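PDB 3EY5: acetyltransferase-like, GNAT family from Bacteroides thetaiotaomicron, which probably transfers an acetyl group from acetyl-coenzyme A to an amino group of its substrate. Local coordinates for residues G63-W68 against Y74-F79; E38-Y43 against F50-I55. All coordinates share one frame; numbering follows the deposited sequence.

Overall arrangement
Both contacts belong to the mixed, curved sheet of the GNAT fold, and strands 50-57 and 60-69, neighbours in it, tie them together: their centres lie about 9 Å apart, and Ile-55 N and His-51 N probably bond to Gly-63 O and Tyr-67 O. Contact 1 lies in the core, its centre about 3 Å from the chain's, and pairs the strands of hairpin 60-69/74-81 through backbone bonds and side-chain hydrogen bonds of Thr-66, Trp-68 and Glu-77. Contact 2, buried but with its centre about 12 Å from the chain's, sets helix 37-46 against the start of strand 50-57 by mainly apolar packing. Phe-50 belongs to both places, its CE1 lying 3.3 Å from Glu-77 OE1.

Contact 1: residues G63-W68 against Y74-F79; sequences GFITYW and YYVEHF
Residues 63-68 and 74-79 run antiparallel, their axes at 146° and 4.5 Å apart at the closest, as the central hairpin of the GNAT sheet, interrupted by a classic beta bulge in which Glu-77 and His-78 both face Thr-66. Such a bulge in the fourth strand recurs in GNAT enzymes, where it helps form the acetyl-CoA site; it probably does so here. Trp-68 and Tyr-75 form a regular hydrogen-bonded pair, each backbone N donating to the other's O. At the bulge the bonds are shared out differently: Thr-66 N gives a straight bond to His-78 O (2.8 Å), Thr-66 O takes Glu-77 N from above its carbonyl plane, and His-78 N turns to Thr-66 OG1 (2.8 Å). That hydroxyl sits between its own backbone N and carbonyl carbon (chi1 60°), which brings it in front of the extra amide. On the opposite face of the sheet, Ile-65 CD1 touches both Val-76 CG1 and Phe-79 CD2 (3.4 Å to the latter). The Tyr-67 and Tyr-74 rings run side by side, their planes nearly perpendicular. On the Thr-66 face the edge of the Phe-64 ring meets His-78 CB, and His-78 NE2 bonds to Glu-33 O. The extended Glu-77 side chain is gripped at both oxygens: OE2 by Arg-35 and Tyr-142, and OE1 by the indole Trp-68 NE1, 2.8 Å away, which lies 50° out of the carboxylate plane.

Contact 2: residues E38-Y43 against F50-I55; sequences EHLREY and FHNNII
Tyr-43 and Leu-40 bring one side of helix 37-46 against Phe-50 and Asn-52 at the start of strand 50-57, a helix-on-sheet packing of the GNAT fold, away from the centre of the chain. The two segments run at 105° to each other, with axes 9.6 Å apart at the closest, and the helix meets the first residues of the strand rather than its length; Tyr-43 and Phe-50 have the nearest CA atoms, at 6.6 Å.

The apolar part centres on the Phe-50 ring. With CG anti to its backbone N (chi1 175°), Phe-50 sends the ring from the strand to the helix, where CD2 meets Tyr-43 CB at 3.7 Å and the neighbouring ring atom CE2 is only slightly farther from the same CB. The phenol of Tyr-43 leads away from the strand, and its ring takes a cation-pi contact from Arg-35, so the backbone end of this residue does the touching. Leu-40 reaches in from one turn earlier: its methyl CD1 lies 4.2 Å from Phe-50 CZ, approaching obliquely to the ring. Beyond, the Phe-50 ring also meets that of Trp-68, and Leu-40 packs on Tyr-18 and Leu-25 of helix 15-28, so both join a wider hydrophobic layer.

The polar part is slighter. Tyr-43 O lies at the edge of the Phe-50 ring, near its plane, 3.5 Å from CD2, where the rim carries the slightly positive C-H. The amide nitrogen of Asn-52 is held by Thr-44 OG1, a hydroxyl that also bonds to Leu-40 O and so links strand and helix. Toward Leu-40 itself, which Asn-52 crosses at about a right angle, the amide merely packs, ND2 lying 4.1 Å from Leu-40 CD1.

Contact 1: residues G63-W68 against Y74-F79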
loop_
_atom_site.group_PDB
_atom_site.type_symbol
_atom_site.label_atom_id
_atom_site.label_comp_id
_atom_site.label_asym_id
_atom_site.label_seq_id
_atom_site.Cartn_x
_atom_site.Cartn_y
_atom_site.Cartn_z
ATOM N N GLY A 63 -3.853 12.591 -2.476
ATOM C CA GLY A 63 -3.134 11.328 -2.340
ATOM C C GLY A 63 -3.522 10.249 -3.327
ATOM O O GLY A 63 -4.316 10.472 -4.259
ATOM N N PHE A 64 -2.889 9.091 -3.166
ATOM C CA PHE A 64 -3.206 7.908 -3.969
ATOM C C PHE A 64 -3.016 6.708 -3.066
ATOM O O PHE A 64 -2.336 6.786 -2.034
ATOM C CB PHE A 64 -2.336 7.783 -5.250
ATOM C CG PHE A 64 -0.941 7.258 -4.987
ATOM C CD1 PHE A 64 -0.691 5.895 -4.988
ATOM C CD2 PHE A 64 0.090 8.127 -4.681
ATOM C CE1 PHE A 64 0.600 5.395 -4.707
ATOM C CE2 PHE A 64 1.383 7.649 -4.404
ATOM C CZ PHE A 64 1.633 6.270 -4.413
ATOM N N ILE A 65 -3.630 5.603 -3.451
ATOM C CA ILE A 65 -3.416 4.354 -2.783
ATOM C C ILE A 65 -3.636 3.305 -3.829
ATOM O O ILE A 65 -4.535 3.413 -4.674
ATOM C CB ILE A 65 -4.416 4.157 -1.577
ATOM C CG1 ILE A 65 -4.299 2.750 -0.957
ATOM C CG2 ILE A 65 -5.873 4.386 -2.014
ATOM C CD1 ILE A 65 -4.491 2.756 0.560
ATOM N N THR A 66 -2.807 2.286 -3.791
ATOM C CA THR A 66 -2.950 1.178 -4.709
ATOM C C THR A 66 -3.126 -0.037 -3.825
ATOM O O THR A 66 -2.524 -0.121 -2.738
ATOM C CB THR A 66 -1.647 0.995 -5.585
ATOM O OG1 THR A 66 -0.516 0.742 -4.737
ATOM C CG2 THR A 66 -1.367 2.220 -6.314
ATOM N N TYR A 67 -3.991 -0.941 -4.250
ATOM C CA TYR A 67 -4.212 -2.138 -3.501
ATOM C C TYR A 67 -4.632 -3.285 -4.408
ATOM O O TYR A 67 -5.115 -3.102 -5.540
ATOM C CB TYR A 67 -5.234 -1.893 -2.364
ATOM C CG TYR A 67 -6.640 -1.685 -2.851
ATOM C CD1 TYR A 67 -7.446 -2.770 -3.160
ATOM C CD2 TYR A 67 -7.162 -0.392 -3.032
ATOM C CE1 TYR A 67 -8.730 -2.600 -3.625
ATOM C CE2 TYR A 67 -8.483 -0.203 -3.507
ATOM C CZ TYR A 67 -9.240 -1.319 -3.811
ATOM O OH TYR A 67 -10.516 -1.188 -4.265
ATOM N N TRP A 68 -4.441 -4.484 -3.884
ATOM C CA TRP A 68 -4.885 -5.686 -4.533
ATOM C C TRP A 68 -6.050 -6.288 -3.761
ATOM O O TRP A 68 -6.079 -6.316 -2.519
ATOM C CB TRP A 68 -3.773 -6.710 -4.570
ATOM C CG TRP A 68 -2.588 -6.277 -5.325
ATOM C CD1 TRP A 68 -1.659 -5.343 -4.923
ATOM C CD2 TRP A 68 -2.166 -6.747 -6.610
ATOM N NE1 TRP A 68 -0.703 -5.198 -5.872
ATOM C CE2 TRP A 68 -0.979 -6.048 -6.927
ATOM C CE3 TRP A 68 -2.692 -7.676 -7.539
ATOM C CZ2 TRP A 68 -0.273 -6.270 -8.113
ATOM C CZ3 TRP A 68 -1.995 -7.893 -8.740
ATOM C CH2 TRP A 68 -0.800 -7.194 -9.013
ATOM N N TYR A 74 -7.579 -7.583 1.409
ATOM C CA TYR A 74 -6.962 -6.580 0.573
ATOM C C TYR A 74 -5.500 -6.305 1.003
ATOM O O TYR A 74 -5.187 -6.230 2.215
ATOM C CB TYR A 74 -7.743 -5.259 0.676
ATOM C CG TYR A 74 -9.180 -5.316 0.199
ATOM C CD1 TYR A 74 -9.490 -5.490 -1.151
ATOM C CD2 TYR A 74 -10.226 -5.180 1.101
ATOM C CE1 TYR A 74 -10.839 -5.540 -1.592
ATOM C CE2 TYR A 74 -11.575 -5.212 0.682
ATOM C CZ TYR A 74 -11.867 -5.388 -0.659
ATOM O OH TYR A 74 -13.185 -5.430 -1.036
ATOM N N TYR A 75 -4.632 -6.135 0.000
ATOM C CA TYR A 75 -3.219 -5.833 0.239
ATOM C C TYR A 75 -2.921 -4.436 -0.256
ATOM O O TYR A 75 -3.141 -4.143 -1.451
ATOM C CB TYR A 75 -2.305 -6.809 -0.505
ATOM C CG TYR A 75 -0.859 -6.410 -0.403
ATOM C CD1 TYR A 75 -0.219 -6.344 0.852
ATOM C CD2 TYR A 75 -0.121 -6.074 -1.544
ATOM C CE1 TYR A 75 1.103 -5.962 0.957
ATOM C CE2 TYR A 75 1.224 -5.698 -1.445
ATOM C CZ TYR A 75 1.810 -5.634 -0.182
ATOM O OH TYR A 75 3.143 -5.295 -0.043
ATOM N N VAL A 76 -2.469 -3.567 0.647
ATOM C CA VAL A 76 -2.156 -2.201 0.259
ATOM C C VAL A 76 -0.695 -2.148 -0.241
ATOM O O VAL A 76 0.269 -2.408 0.523
ATOM C CB VAL A 76 -2.434 -1.159 1.385
ATOM C CG1 VAL A 76 -1.854 0.184 0.983
ATOM C CG2 VAL A 76 -3.971 -1.032 1.655
ATOM N N GLU A 77 -0.524 -1.862 -1.528
ATOM C CA GLU A 77 0.830 -1.872 -2.094
ATOM C C GLU A 77 1.523 -0.521 -1.844
ATOM O O GLU A 77 2.554 -0.464 -1.155
ATOM C CB GLU A 77 0.811 -2.270 -3.581
ATOM C CG GLU A 77 2.088 -2.952 -4.038
ATOM C CD GLU A 77 2.181 -3.106 -5.551
ATOM O OE1 GLU A 77 1.140 -3.130 -6.211
ATOM O OE2 GLU A 77 3.298 -3.190 -6.094
ATOM N N HIS A 78 0.965 0.570 -2.353
ATOM C CA HIS A 78 1.494 1.870 -1.974
ATOM C C HIS A 78 0.421 2.802 -1.529
ATOM O O HIS A 78 -0.722 2.729 -1.956
ATOM C CB HIS A 78 2.234 2.525 -3.120
ATOM C CG HIS A 78 3.439 1.774 -3.552
ATOM N ND1 HIS A 78 3.458 0.991 -4.681
ATOM C CD2 HIS A 78 4.654 1.655 -2.989
ATOM C CE1 HIS A 78 4.645 0.434 -4.810
ATOM N NE2 HIS A 78 5.394 0.823 -3.796
ATOM N N PHE A 79 0.830 3.693 -0.652
ATOM C CA PHE A 79 -0.067 4.612 -0.066
ATOM C C PHE A 79 0.745 5.870 0.257
ATOM O O PHE A 79 1.727 5.789 0.985
ATOM C CB PHE A 79 -0.627 3.983 1.209
ATOM C CG PHE A 79 -1.432 4.913 2.024
ATOM C CD1 PHE A 79 -1.019 5.251 3.319
ATOM C CD2 PHE A 79 -2.595 5.467 1.514
ATOM C CE1 PHE A 79 -1.773 6.153 4.106
ATOM C CE2 PHE A 79 -3.375 6.358 2.289
ATOM C CZ PHE A 79 -2.962 6.701 3.585
#

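Contact 2: residues E38-Y43 against F50-I55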
loop_
_atom_site.group_PDB
_atom_site.type_symbol
_atom_site.label_atom_id
_atom_site.label_comp_id
_atom_site.label_asym_id
_atom_site.label_seq_id
_atom_site.Cartn_x
_atom_site.Cartn_y
_atom_site.Cartn_z
ATOM N N GLU A 38 6.404 1.967 -16.740
ATOM C CA GLU A 38 5.688 1.341 -17.858
ATOM C C GLU A 38 4.854 0.140 -17.402
ATOM O O GLU A 38 3.772 -0.068 -17.935
ATOM C CB GLU A 38 6.608 0.951 -19.044
ATOM C CG GLU A 38 5.800 0.811 -20.385
ATOM C CD GLU A 38 6.379 -0.178 -21.420
ATOM O OE1 GLU A 38 7.506 -0.686 -21.223
ATOM O OE2 GLU A 38 5.702 -0.443 -22.455
ATOM N N HIS A 39 5.357 -0.620 -16.420
ATOM C CA HIS A 39 4.660 -1.797 -15.870
ATOM C C HIS A 39 3.490 -1.403 -14.979
ATOM O O HIS A 39 2.436 -2.063 -14.943
ATOM C CB HIS A 39 5.607 -2.628 -15.018
ATOM C CG HIS A 39 6.648 -3.362 -15.795
ATOM N ND1 HIS A 39 6.758 -3.281 -17.167
ATOM C CD2 HIS A 39 7.644 -4.183 -15.385
ATOM C CE1 HIS A 39 7.771 -4.028 -17.570
ATOM N NE2 HIS A 39 8.326 -4.584 -16.507
ATOM N N LEU A 40 3.715 -0.358 -14.194
ATOM C CA LEU A 40 2.689 0.151 -13.312
ATOM C C LEU A 40 1.474 0.611 -14.141
ATOM O O LEU A 40 0.325 0.391 -13.765
ATOM C CB LEU A 40 3.270 1.280 -12.498
ATOM C CG LEU A 40 2.234 2.174 -11.862
ATOM C CD1 LEU A 40 1.438 1.405 -10.776
ATOM C CD2 LEU A 40 2.930 3.433 -11.317
ATOM N N ARG A 41 1.745 1.254 -15.268
ATOM C CA ARG A 41 0.686 1.594 -16.223
ATOM C C ARG A 41 -0.084 0.353 -16.678
ATOM O O ARG A 41 -1.326 0.340 -16.661
ATOM C CB ARG A 41 1.268 2.337 -17.422
ATOM C CG ARG A 41 1.780 3.731 -17.066
ATOM C CD ARG A 41 2.221 4.485 -18.311
ATOM N NE ARG A 41 1.095 4.808 -19.194
ATOM C CZ ARG A 41 0.462 5.982 -19.210
ATOM N NH1 ARG A 41 0.848 6.968 -18.394
ATOM N NH2 ARG A 41 -0.550 6.169 -20.052
ATOM N N GLU A 42 0.657 -0.690 -17.043
ATOM C CA GLU A 42 0.081 -1.943 -17.492
ATOM C C GLU A 42 -0.794 -2.632 -16.418
ATOM O O GLU A 42 -1.888 -3.101 -16.728
ATOM C CB GLU A 42 1.191 -2.867 -17.998
ATOM C CG GLU A 42 1.916 -2.297 -19.259
ATOM C CD GLU A 42 3.263 -2.976 -19.622
ATOM O OE1 GLU A 42 3.662 -4.000 -19.022
ATOM O OE2 GLU A 42 3.929 -2.467 -20.548
ATOM N N TYR A 43 -0.320 -2.668 -15.168
ATOM C CA TYR A 43 -1.075 -3.258 -14.057
ATOM C C TYR A 43 -2.368 -2.472 -13.844
ATOM O O TYR A 43 -3.447 -3.044 -13.679
ATOM C CB TYR A 43 -0.230 -3.262 -12.759
ATOM C CG TYR A 43 0.752 -4.427 -12.610
ATOM C CD1 TYR A 43 0.604 -5.373 -11.589
ATOM C CD2 TYR A 43 1.823 -4.592 -13.496
ATOM C CE1 TYR A 43 1.507 -6.462 -11.469
ATOM C CE2 TYR A 43 2.734 -5.660 -13.371
ATOM C CZ TYR A 43 2.576 -6.581 -12.364
ATOM O OH TYR A 43 3.465 -7.630 -12.258
ATOM N N PHE A 50 -6.098 -5.549 -9.435
ATOM C CA PHE A 50 -5.201 -4.480 -9.007
ATOM C C PHE A 50 -5.949 -3.157 -9.140
ATOM O O PHE A 50 -6.557 -2.865 -10.180
ATOM C CB PHE A 50 -3.856 -4.465 -9.815
ATOM C CG PHE A 50 -2.951 -3.276 -9.481
ATOM C CD1 PHE A 50 -2.292 -3.211 -8.255
ATOM C CD2 PHE A 50 -2.817 -2.200 -10.367
ATOM C CE1 PHE A 50 -1.490 -2.097 -7.907
ATOM C CE2 PHE A 50 -2.023 -1.073 -10.031
ATOM C CZ PHE A 50 -1.360 -1.033 -8.800
ATOM N N HIS A 51 -5.901 -2.338 -8.104
ATOM C CA HIS A 51 -6.692 -1.125 -8.110
ATOM C C HIS A 51 -5.837 0.082 -7.757
ATOM O O HIS A 51 -5.246 0.154 -6.666
ATOM C CB HIS A 51 -7.846 -1.230 -7.116
ATOM C CG HIS A 51 -8.775 -2.373 -7.381
ATOM N ND1 HIS A 51 -9.873 -2.263 -8.207
ATOM C CD2 HIS A 51 -8.765 -3.654 -6.938
ATOM C CE1 HIS A 51 -10.510 -3.422 -8.256
ATOM N NE2 HIS A 51 -9.851 -4.284 -7.502
ATOM N N ASN A 52 -5.785 1.021 -8.693
ATOM C CA ASN A 52 -5.088 2.284 -8.498
ATOM C C ASN A 52 -6.108 3.387 -8.203
ATOM O O ASN A 52 -7.028 3.603 -8.991
ATOM C CB ASN A 52 -4.285 2.605 -9.772
ATOM C CG ASN A 52 -3.151 3.578 -9.527
ATOM O OD1 ASN A 52 -3.193 4.395 -8.583
ATOM N ND2 ASN A 52 -2.101 3.490 -10.377
ATOM N N ASN A 53 -5.972 4.058 -7.062
ATOM C CA ASN A 53 -6.968 5.032 -6.648
ATOM C C ASN A 53 -6.387 6.355 -6.236
ATOM O O ASN A 53 -5.373 6.400 -5.533
ATOM C CB ASN A 53 -7.820 4.523 -5.473
ATOM C CG ASN A 53 -8.356 3.130 -5.690
ATOM O OD1 ASN A 53 -9.535 2.951 -6.014
ATOM N ND2 ASN A 53 -7.495 2.113 -5.465
ATOM N N ILE A 54 -7.058 7.433 -6.651
ATOM C CA ILE A 54 -6.704 8.777 -6.199
ATOM C C ILE A 54 -7.562 9.069 -4.968
ATOM O O ILE A 54 -8.717 8.599 -4.836
ATOM C CB ILE A 54 -6.799 9.854 -7.339
ATOM C CG1 ILE A 54 -6.487 11.241 -6.798
ATOM C CG2 ILE A 54 -8.181 9.865 -7.961
ATOM C CD1 ILE A 54 -6.240 12.280 -7.882
ATOM N N ILE A 55 -6.974 9.784 -4.034
ATOM C CA ILE A 55 -7.662 10.113 -2.819
ATOM C C ILE A 55 -8.045 11.598 -2.914
ATOM O O ILE A 55 -7.194 12.446 -3.198
ATOM C CB ILE A 55 -6.778 9.851 -1.588
ATOM C CG1 ILE A 55 -6.347 8.363 -1.517
ATOM C CG2 ILE A 55 -7.506 10.235 -0.346
ATOM C CD1 ILE A 55 -5.240 8.170 -0.576
#